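Local coordinates for protein sugar kinase, pfkB family (Thermotoga maritima, PDB 2AJR) that probably phosphorylates a sugar phosphate at the expense of ATP, as a phosphofructokinase-like member of the PfkB carbohydrate kinase family, and binds magnesium, at residues F178-T184 / P198-D204; M13-L19 / P67-F73. All blocks are in the same frame, centred on the assembly; numbering follows the deposited sequence.

Interaction 1 (F178-T184 / P198-D204); sequences FVFVEQT and PNVVKPD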
ATOM      1  N   PHE A 178     -32.377  11.038 -14.385  1.00 33.49           N
ATOM      2  CA  PHE A 178     -32.104  11.957 -13.296  1.00 32.75           C
ATOM      3  C   PHE A 178     -30.637  11.791 -12.895  1.00 32.77           C
ATOM      4  O   PHE A 178     -30.145  10.660 -12.802  1.00 31.23           O
ATOM      5  CB  PHE A 178     -33.035  11.616 -12.136  1.00 32.76           C
ATOM      6  CG  PHE A 178     -33.103  12.658 -11.081  1.00 31.15           C
ATOM      7  CD1 PHE A 178     -32.240  12.622 -10.001  1.00 29.77           C
ATOM      8  CD2 PHE A 178     -34.060  13.646 -11.136  1.00 30.85           C
ATOM      9  CE1 PHE A 178     -32.314  13.571  -9.012  1.00 31.96           C
ATOM     10  CE2 PHE A 178     -34.141  14.599 -10.152  1.00 32.42           C
ATOM     11  CZ  PHE A 178     -33.265  14.568  -9.090  1.00 28.18           C
ATOM     12  N   VAL A 179     -29.938  12.900 -12.678  1.00 31.96           N
ATOM     13  CA  VAL A 179     -28.484  12.867 -12.495  1.00 32.98           C
ATOM     14  C   VAL A 179     -28.038  13.448 -11.165  1.00 32.59           C
ATOM     15  O   VAL A 179     -28.387  14.574 -10.848  1.00 31.44           O
ATOM     16  CB  VAL A 179     -27.759  13.691 -13.595  1.00 34.46           C
ATOM     17  CG1 VAL A 179     -26.307  13.960 -13.184  1.00 30.08           C
ATOM     18  CG2 VAL A 179     -27.848  12.999 -14.957  1.00 29.53           C
ATOM     19  N   PHE A 180     -27.248  12.673 -10.418  1.00 35.03           N
ATOM     20  CA  PHE A 180     -26.518  13.140  -9.214  1.00 34.76           C
ATOM     21  C   PHE A 180     -25.033  13.252  -9.554  1.00 34.68           C
ATOM     22  O   PHE A 180     -24.474  12.303 -10.117  1.00 34.46           O
ATOM     23  CB  PHE A 180     -26.608  12.114  -8.081  1.00 34.43           C
ATOM     24  CG  PHE A 180     -27.990  11.865  -7.567  1.00 37.03           C
ATOM     25  CD1 PHE A 180     -28.876  11.058  -8.276  1.00 36.92           C
ATOM     26  CD2 PHE A 180     -28.396  12.391  -6.343  1.00 39.11           C
ATOM     27  CE1 PHE A 180     -30.159  10.801  -7.785  1.00 38.85           C
ATOM     28  CE2 PHE A 180     -29.675  12.131  -5.843  1.00 38.71           C
ATOM     29  CZ  PHE A 180     -30.558  11.336  -6.570  1.00 33.84           C
ATOM     30  N   VAL A 181     -24.379  14.360  -9.197  1.00 35.06           N
ATOM     31  CA  VAL A 181     -22.924  14.451  -9.355  1.00 35.32           C
ATOM     32  C   VAL A 181     -22.229  14.881  -8.072  1.00 36.17           C
ATOM     33  O   VAL A 181     -22.673  15.813  -7.414  1.00 35.82           O
ATOM     34  CB  VAL A 181     -22.531  15.432 -10.475  1.00 36.42           C
ATOM     35  CG1 VAL A 181     -21.032  15.652 -10.463  1.00 35.03           C
ATOM     36  CG2 VAL A 181     -22.984  14.917 -11.830  1.00 32.46           C
ATOM     37  N   GLU A 182     -21.142  14.192  -7.723  1.00 38.86           N
ATOM     38  CA  GLU A 182     -20.207  14.651  -6.676  1.00 40.92           C
ATOM     39  C   GLU A 182     -18.785  14.688  -7.247  1.00 39.31           C
ATOM     40  O   GLU A 182     -18.163  13.650  -7.401  1.00 40.99           O
ATOM     41  CB  GLU A 182     -20.266  13.768  -5.401  1.00 38.92           C
ATOM     42  CG  GLU A 182     -19.311  14.256  -4.259  1.00 43.49           C
ATOM     43  CD  GLU A 182     -19.265  13.348  -3.006  1.00 47.87           C
ATOM     44  OE1 GLU A 182     -19.483  12.114  -3.110  1.00 64.33           O
ATOM     45  OE2 GLU A 182     -19.000  13.888  -1.908  1.00 63.71           O
ATOM     46  N   GLN A 183     -18.268  15.872  -7.565  1.00 38.81           N
ATOM     47  CA  GLN A 183     -16.920  15.995  -8.132  1.00 39.02           C
ATOM     48  C   GLN A 183     -16.254  17.278  -7.698  1.00 37.45           C
ATOM     49  O   GLN A 183     -16.911  18.179  -7.219  1.00 39.32           O
ATOM     50  CB  GLN A 183     -16.965  15.925  -9.658  1.00 36.46           C
ATOM     51  CG  GLN A 183     -17.339  14.535 -10.150  1.00 43.98           C
ATOM     52  CD  GLN A 183     -17.222  14.340 -11.663  1.00 43.34           C
ATOM     53  OE1 GLN A 183     -17.776  15.104 -12.446  1.00 44.49           O
ATOM     54  NE2 GLN A 183     -16.525  13.277 -12.070  1.00 52.35           N
ATOM     55  N   THR A 184     -14.943  17.354  -7.884  1.00 36.96           N
ATOM     56  CA  THR A 184     -14.166  18.523  -7.514  1.00 36.58           C
ATOM     57  C   THR A 184     -14.517  19.707  -8.432  1.00 38.23           C
ATOM     58  O   THR A 184     -15.051  19.517  -9.535  1.00 38.00           O
ATOM     59  CB  THR A 184     -12.641  18.234  -7.571  1.00 36.39           C
ATOM     60  OG1 THR A 184     -12.248  17.961  -8.926  1.00 39.26           O
ATOM     61  CG2 THR A 184     -12.271  17.038  -6.660  1.00 25.32           C
ATOM     62  N   PRO A 198     -26.531  18.670 -13.983  1.00 34.51           N
ATOM     63  CA  PRO A 198     -26.965  17.716 -12.976  1.00 33.72           C
ATOM     64  C   PRO A 198     -28.233  18.153 -12.259  1.00 32.76           C
ATOM     65  O   PRO A 198     -28.425  19.330 -12.038  1.00 33.16           O
ATOM     66  CB  PRO A 198     -25.795  17.701 -11.997  1.00 34.29           C
ATOM     67  CG  PRO A 198     -24.650  18.169 -12.777  1.00 32.38           C
ATOM     68  CD  PRO A 198     -25.186  19.184 -13.679  1.00 33.55           C
ATOM     69  N   ASN A 199     -29.081  17.200 -11.901  1.00 33.05           N
ATOM     70  CA  ASN A 199     -30.250  17.484 -11.084  1.00 34.14           C
ATOM     71  C   ASN A 199     -29.869  17.803  -9.631  1.00 35.01           C
ATOM     72  O   ASN A 199     -30.434  18.728  -9.024  1.00 36.15           O
ATOM     73  CB  ASN A 199     -31.199  16.302 -11.129  1.00 32.70           C
ATOM     74  CG  ASN A 199     -31.710  16.051 -12.513  1.00 35.28           C
ATOM     75  OD1 ASN A 199     -31.128  15.273 -13.282  1.00 32.11           O
ATOM     76  ND2 ASN A 199     -32.773  16.757 -12.871  1.00 30.52           N
ATOM     77  N   VAL A 200     -28.924  17.021  -9.104  1.00 33.76           N
ATOM     78  CA  VAL A 200     -28.397  17.158  -7.749  1.00 33.62           C
ATOM     79  C   VAL A 200     -26.871  17.235  -7.814  1.00 32.68           C
ATOM     80  O   VAL A 200     -26.227  16.334  -8.333  1.00 32.04           O
ATOM     81  CB  VAL A 200     -28.749  15.936  -6.872  1.00 34.52           C
ATOM     82  CG1 VAL A 200     -28.174  16.120  -5.467  1.00 29.87           C
ATOM     83  CG2 VAL A 200     -30.252  15.711  -6.831  1.00 30.31           C
ATOM     84  N   VAL A 201     -26.304  18.317  -7.306  1.00 32.25           N
ATOM     85  CA  VAL A 201     -24.855  18.491  -7.295  1.00 33.09           C
ATOM     86  C   VAL A 201     -24.372  18.596  -5.849  1.00 33.98           C
ATOM     87  O   VAL A 201     -24.993  19.261  -5.012  1.00 35.63           O
ATOM     88  CB  VAL A 201     -24.398  19.725  -8.134  1.00 33.71           C
ATOM     89  CG1 VAL A 201     -24.966  21.067  -7.568  1.00 32.37           C
ATOM     90  CG2 VAL A 201     -22.888  19.771  -8.219  1.00 32.68           C
ATOM     91  N   LYS A 202     -23.287  17.900  -5.549  1.00 34.69           N
ATOM     92  CA  LYS A 202     -22.645  17.993  -4.241  1.00 35.72           C
ATOM     93  C   LYS A 202     -21.148  18.121  -4.492  1.00 34.19           C
ATOM     94  O   LYS A 202     -20.461  17.138  -4.685  1.00 35.66           O
ATOM     95  CB  LYS A 202     -22.985  16.773  -3.372  1.00 36.29           C
ATOM     96  CG  LYS A 202     -22.206  16.707  -2.086  1.00 37.25           C
ATOM     97  CD  LYS A 202     -22.980  16.064  -0.970  1.00 38.44           C
ATOM     98  CE  LYS A 202     -22.041  15.670   0.176  1.00 42.78           C
ATOM     99  NZ  LYS A 202     -21.413  16.858   0.780  1.00 45.07           N
ATOM    100  N   PRO A 203     -20.650  19.348  -4.550  1.00 34.49           N
ATOM    101  CA  PRO A 203     -19.255  19.504  -4.889  1.00 35.03           C
ATOM    102  C   PRO A 203     -18.347  18.938  -3.810  1.00 36.13           C
ATOM    103  O   PRO A 203     -18.670  19.010  -2.626  1.00 35.36           O
ATOM    104  CB  PRO A 203     -19.072  21.017  -4.987  1.00 32.54           C
ATOM    105  CG  PRO A 203     -20.416  21.580  -5.010  1.00 35.70           C
ATOM    106  CD  PRO A 203     -21.303  20.643  -4.317  1.00 36.65           C
ATOM    107  N   ASP A 204     -17.235  18.366  -4.250  1.00 36.39           N
ATOM    108  CA  ASP A 204     -16.214  17.862  -3.372  1.00 37.95           C
ATOM    109  C   ASP A 204     -15.199  18.971  -3.174  1.00 38.31           C
ATOM    110  O   ASP A 204     -14.432  19.277  -4.073  1.00 39.53           O
ATOM    111  CB  ASP A 204     -15.539  16.651  -3.997  1.00 37.56           C
ATOM    112  CG  ASP A 204     -14.410  16.108  -3.145  1.00 43.18           C
ATOM    113  OD1 ASP A 204     -14.256  16.538  -1.965  1.00 40.38           O
ATOM    114  OD2 ASP A 204     -13.690  15.231  -3.664  1.00 44.22           O
TER
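These two parallel neighbours of the central sheet belong to the beta-alpha-beta unit formed by strand 178-182, helix 185-193 and strand 200-201, a building block of the ribokinase-like fold. Pro198, which has no NH to offer, lies beside strand 178-182, its CG 3.8 Å from Val181 CG2, on the face that helix 185-193 covers. Asn199 then starts the pairing with its side chain: OD1 accepts from Val179 N at 2.7 Å, standing in for a backbone carbonyl, while CB sits over the face of the Phe178 ring in a CH-pi contact. Val200 N donates to Val179 O at 3.1 Å and Val200 O accepts from Val181 N at 2.8 Å; its beta-branched side chain suits a strand and packs against the Phe180 ring, CB to CD2 3.6 Å. Val201 points to the same face as Val181, toward helix 185-193. Lys202 N continues the pairing to Val181 O at 2.9 Å, and its long side chain carries the ammonium group to a cation-pi contact with Tyr275. Pro203, unable to donate, occupies a position where no NH is needed by this partner. Beyond the regular strands, Asp204 N still reaches Gln183 O at 3.0 Å in a nearly straight hydrogen bond.

Interaction 2 (M13-L19 / P67-F73); sequences MVLTVTL and PSVATGF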
HETATM    1  N   MSE A  13     -33.866   1.552 -10.611  1.00 60.46           N
HETATM    2  CA  MSE A  13     -32.537   0.921 -10.709  1.00 59.45           C
HETATM    3  C   MSE A  13     -31.511   2.026 -11.015  1.00 51.93           C
HETATM    4  O   MSE A  13     -31.763   2.909 -11.841  1.00 50.01           O
HETATM    5  CB  MSE A  13     -32.539  -0.161 -11.800  1.00 58.30           C
HETATM    6  CG  MSE A  13     -31.181  -0.492 -12.458  1.00 62.71           C
HETATM    7 SE   MSE A  13     -30.184  -2.122 -11.810  1.00 77.23          SE
HETATM    8  CE  MSE A  13     -31.625  -3.531 -12.215  1.00 68.00           C
ATOM      9  N   VAL A  14     -30.361   1.964 -10.348  1.00 45.78           N
ATOM     10  CA  VAL A  14     -29.379   3.039 -10.374  1.00 40.35           C
ATOM     11  C   VAL A  14     -28.132   2.619 -11.137  1.00 37.52           C
ATOM     12  O   VAL A  14     -27.716   1.466 -11.067  1.00 36.90           O
ATOM     13  CB  VAL A  14     -28.981   3.437  -8.928  1.00 40.45           C
ATOM     14  CG1 VAL A  14     -27.969   4.583  -8.914  1.00 35.84           C
ATOM     15  CG2 VAL A  14     -30.220   3.794  -8.105  1.00 39.33           C
ATOM     16  N   LEU A  15     -27.539   3.568 -11.861  1.00 35.21           N
ATOM     17  CA  LEU A  15     -26.222   3.407 -12.486  1.00 32.57           C
ATOM     18  C   LEU A  15     -25.205   4.273 -11.749  1.00 32.51           C
ATOM     19  O   LEU A  15     -25.408   5.484 -11.653  1.00 32.07           O
ATOM     20  CB  LEU A  15     -26.270   3.847 -13.951  1.00 32.89           C
ATOM     21  CG  LEU A  15     -24.941   4.022 -14.715  1.00 34.18           C
ATOM     22  CD1 LEU A  15     -24.205   2.687 -14.818  1.00 28.07           C
ATOM     23  CD2 LEU A  15     -25.153   4.640 -16.092  1.00 30.75           C
ATOM     24  N   THR A  16     -24.120   3.669 -11.253  1.00 29.90           N
ATOM     25  CA  THR A  16     -23.026   4.433 -10.657  1.00 29.65           C
ATOM     26  C   THR A  16     -21.813   4.368 -11.585  1.00 31.53           C
ATOM     27  O   THR A  16     -21.449   3.297 -12.089  1.00 30.93           O
ATOM     28  CB  THR A  16     -22.625   3.941  -9.239  1.00 29.64           C
ATOM     29  OG1 THR A  16     -21.992   2.653  -9.312  1.00 27.66           O
ATOM     30  CG2 THR A  16     -23.829   3.853  -8.338  1.00 25.87           C
ATOM     31  N   VAL A  17     -21.201   5.533 -11.806  1.00 31.67           N
ATOM     32  CA  VAL A  17     -20.030   5.658 -12.646  1.00 30.24           C
ATOM     33  C   VAL A  17     -18.861   6.038 -11.764  1.00 30.65           C
ATOM     34  O   VAL A  17     -18.925   7.025 -11.052  1.00 31.69           O
ATOM     35  CB  VAL A  17     -20.225   6.763 -13.667  1.00 32.21           C
ATOM     36  CG1 VAL A  17     -18.892   7.076 -14.394  1.00 21.40           C
ATOM     37  CG2 VAL A  17     -21.353   6.381 -14.630  1.00 27.46           C
ATOM     38  N   THR A  18     -17.796   5.254 -11.824  1.00 30.56           N
ATOM     39  CA  THR A  18     -16.577   5.503 -11.054  1.00 30.66           C
ATOM     40  C   THR A  18     -15.423   5.355 -12.028  1.00 29.80           C
ATOM     41  O   THR A  18     -14.907   4.264 -12.235  1.00 32.77           O
ATOM     42  CB  THR A  18     -16.415   4.467  -9.918  1.00 32.48           C
ATOM     43  OG1 THR A  18     -17.605   4.438  -9.122  1.00 36.35           O
ATOM     44  CG2 THR A  18     -15.202   4.779  -9.064  1.00 27.85           C
ATOM     45  N   LEU A  19     -15.032   6.443 -12.663  1.00 29.84           N
ATOM     46  CA  LEU A  19     -14.025   6.362 -13.693  1.00 29.03           C
ATOM     47  C   LEU A  19     -12.678   5.973 -13.121  1.00 29.66           C
ATOM     48  O   LEU A  19     -11.843   5.415 -13.842  1.00 30.88           O
ATOM     49  CB  LEU A  19     -13.945   7.671 -14.474  1.00 27.49           C
ATOM     50  CG  LEU A  19     -15.207   7.991 -15.283  1.00 28.22           C
ATOM     51  CD1 LEU A  19     -14.930   9.090 -16.293  1.00 22.39           C
ATOM     52  CD2 LEU A  19     -15.752   6.750 -15.990  1.00 20.33           C
ATOM     53  N   PRO A  67     -30.783  -1.991  -5.812  1.00 31.59           N
ATOM     54  CA  PRO A  67     -29.778  -2.526  -6.723  1.00 30.38           C
ATOM     55  C   PRO A  67     -29.140  -1.446  -7.569  1.00 32.09           C
ATOM     56  O   PRO A  67     -29.725  -0.366  -7.750  1.00 32.53           O
ATOM     57  CB  PRO A  67     -30.568  -3.497  -7.602  1.00 31.73           C
ATOM     58  CG  PRO A  67     -31.990  -3.052  -7.527  1.00 30.94           C
ATOM     59  CD  PRO A  67     -32.160  -2.238  -6.284  1.00 30.98           C
ATOM     60  N   SER A  68     -27.930  -1.712  -8.054  1.00 31.44           N
ATOM     61  CA  SER A  68     -27.277  -0.783  -8.959  1.00 32.46           C
ATOM     62  C   SER A  68     -26.432  -1.525  -9.972  1.00 33.06           C
ATOM     63  O   SER A  68     -26.035  -2.654  -9.726  1.00 34.44           O
ATOM     64  CB  SER A  68     -26.410   0.234  -8.185  1.00 34.30           C
ATOM     65  OG  SER A  68     -25.535  -0.381  -7.231  1.00 36.55           O
ATOM     66  N   VAL A  69     -26.178  -0.884 -11.112  1.00 33.72           N
ATOM     67  CA  VAL A  69     -25.074  -1.271 -11.993  1.00 33.41           C
ATOM     68  C   VAL A  69     -23.895  -0.340 -11.748  1.00 33.12           C
ATOM     69  O   VAL A  69     -24.052   0.884 -11.769  1.00 33.76           O
ATOM     70  CB  VAL A  69     -25.447  -1.181 -13.473  1.00 35.39           C
ATOM     71  CG1 VAL A  69     -24.225  -1.516 -14.349  1.00 35.37           C
ATOM     72  CG2 VAL A  69     -26.607  -2.118 -13.772  1.00 33.50           C
ATOM     73  N   ALA A  70     -22.723  -0.923 -11.505  1.00 32.24           N
ATOM     74  CA  ALA A  70     -21.508  -0.152 -11.276  1.00 31.52           C
ATOM     75  C   ALA A  70     -20.651  -0.192 -12.531  1.00 32.22           C
ATOM     76  O   ALA A  70     -20.302  -1.273 -13.006  1.00 34.19           O
ATOM     77  CB  ALA A  70     -20.729  -0.712 -10.096  1.00 29.71           C
ATOM     78  N   THR A  71     -20.305   0.978 -13.066  1.00 30.82           N
ATOM     79  CA  THR A  71     -19.407   1.048 -14.211  1.00 29.46           C
ATOM     80  C   THR A  71     -18.194   1.983 -13.987  1.00 29.29           C
ATOM     81  O   THR A  71     -18.124   2.695 -12.984  1.00 26.85           O
ATOM     82  CB  THR A  71     -20.168   1.460 -15.485  1.00 28.97           C
ATOM     83  OG1 THR A  71     -19.346   1.160 -16.624  1.00 29.83           O
ATOM     84  CG2 THR A  71     -20.512   2.929 -15.453  1.00 23.34           C
ATOM     85  N   GLY A  72     -17.255   1.949 -14.938  1.00 28.04           N
ATOM     86  CA  GLY A  72     -15.954   2.595 -14.801  1.00 29.04           C
ATOM     87  C   GLY A  72     -14.830   1.839 -15.506  1.00 29.57           C
ATOM     88  O   GLY A  72     -15.068   1.055 -16.426  1.00 30.24           O
ATOM     89  N   PHE A  73     -13.593   2.076 -15.079  1.00 29.31           N
ATOM     90  CA  PHE A  73     -12.453   1.348 -15.620  1.00 29.22           C
ATOM     91  C   PHE A  73     -11.802   0.545 -14.510  1.00 28.41           C
ATOM     92  O   PHE A  73     -11.646   1.046 -13.419  1.00 30.32           O
ATOM     93  CB  PHE A  73     -11.420   2.305 -16.209  1.00 29.43           C
ATOM     94  CG  PHE A  73     -11.952   3.188 -17.291  1.00 30.06           C
ATOM     95  CD1 PHE A  73     -12.247   2.668 -18.542  1.00 32.75           C
ATOM     96  CD2 PHE A  73     -12.141   4.540 -17.072  1.00 29.19           C
ATOM     97  CE1 PHE A  73     -12.745   3.480 -19.553  1.00 28.55           C
ATOM     98  CE2 PHE A  73     -12.641   5.357 -18.085  1.00 34.48           C
ATOM     99  CZ  PHE A  73     -12.944   4.816 -19.326  1.00 30.23           C
TER
HETATM  100  O   HOH W   1     -19.064   2.626 -10.279  1.00 23.08           O
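Four backbone hydrogen bonds, each 2.8 Å long, join the strands: Val69 N to Val14 O, Thr16 N to Val69 O, Thr71 N to Thr16 O and Thr18 N to Thr71 O. Val69 and Thr71 thus each use both NH and carbonyl toward strand 14-18, the pattern of parallel pairing, and the short strand axes diverge by only 19°. A water bound by Thr16 OG1 (3.1 Å) and Thr18 OG1 (2.6 Å) donates to Thr71 O at 2.9 Å, so that carbonyl serves two donors. Threonine suits these places because its branched carbon favours extended backbone while its hydroxyl satisfies polar partners in a buried setting; Thr16 OG1 also bonds Ser58 OG, as does Ser68 OG, and Thr71 OG1 bonds Asn96 O.

Further out, Leu15, Val17, Val69 and Thr71 share one face. Leu15 CD1 approaches Thr71 CG2 at 3.8 Å, the methyls Val17 CG2 and Thr71 CG2 lie 3.6 Å apart, and helix 130-144 covers this side through Tyr140 and Phe136. Val14, Thr16 and the small Ala70 face helix 53-63 instead. At the C-terminal end the chain turns at Gly72, where backbone angles and the nearby Thr18 O exclude a CB; beyond it, Leu19 CD2 packs 4.0 Å from Phe73 CE2, and Leu19 O meets the ring edge. Helices on both faces of parallel strands make the three-layer alpha-beta-alpha core of the ribokinase-like fold.

How the interactions relate
Both interactions belong to the same large mixed sheet, in its parallel part, where the order runs 68-75, 14-18, 149-153, 178-182, 200-201. Strand 149-153 lies between the two pairs, hydrogen-bonded to 14-18 on one side and to 178-182 on the other, so their centres are 15 Å apart and their nearest atoms about 6 Å, without touching. Along the chain, interaction 2 closes first and interaction 1 follows. The chain therefore builds outward from 14-18 to 68-75 and 93-100, then returns through 149-153 to extend the other side. Together the two pairings help make one continuous core, with helix 164-174 packing beside interaction 1 and helix 130-144 beside interaction 2.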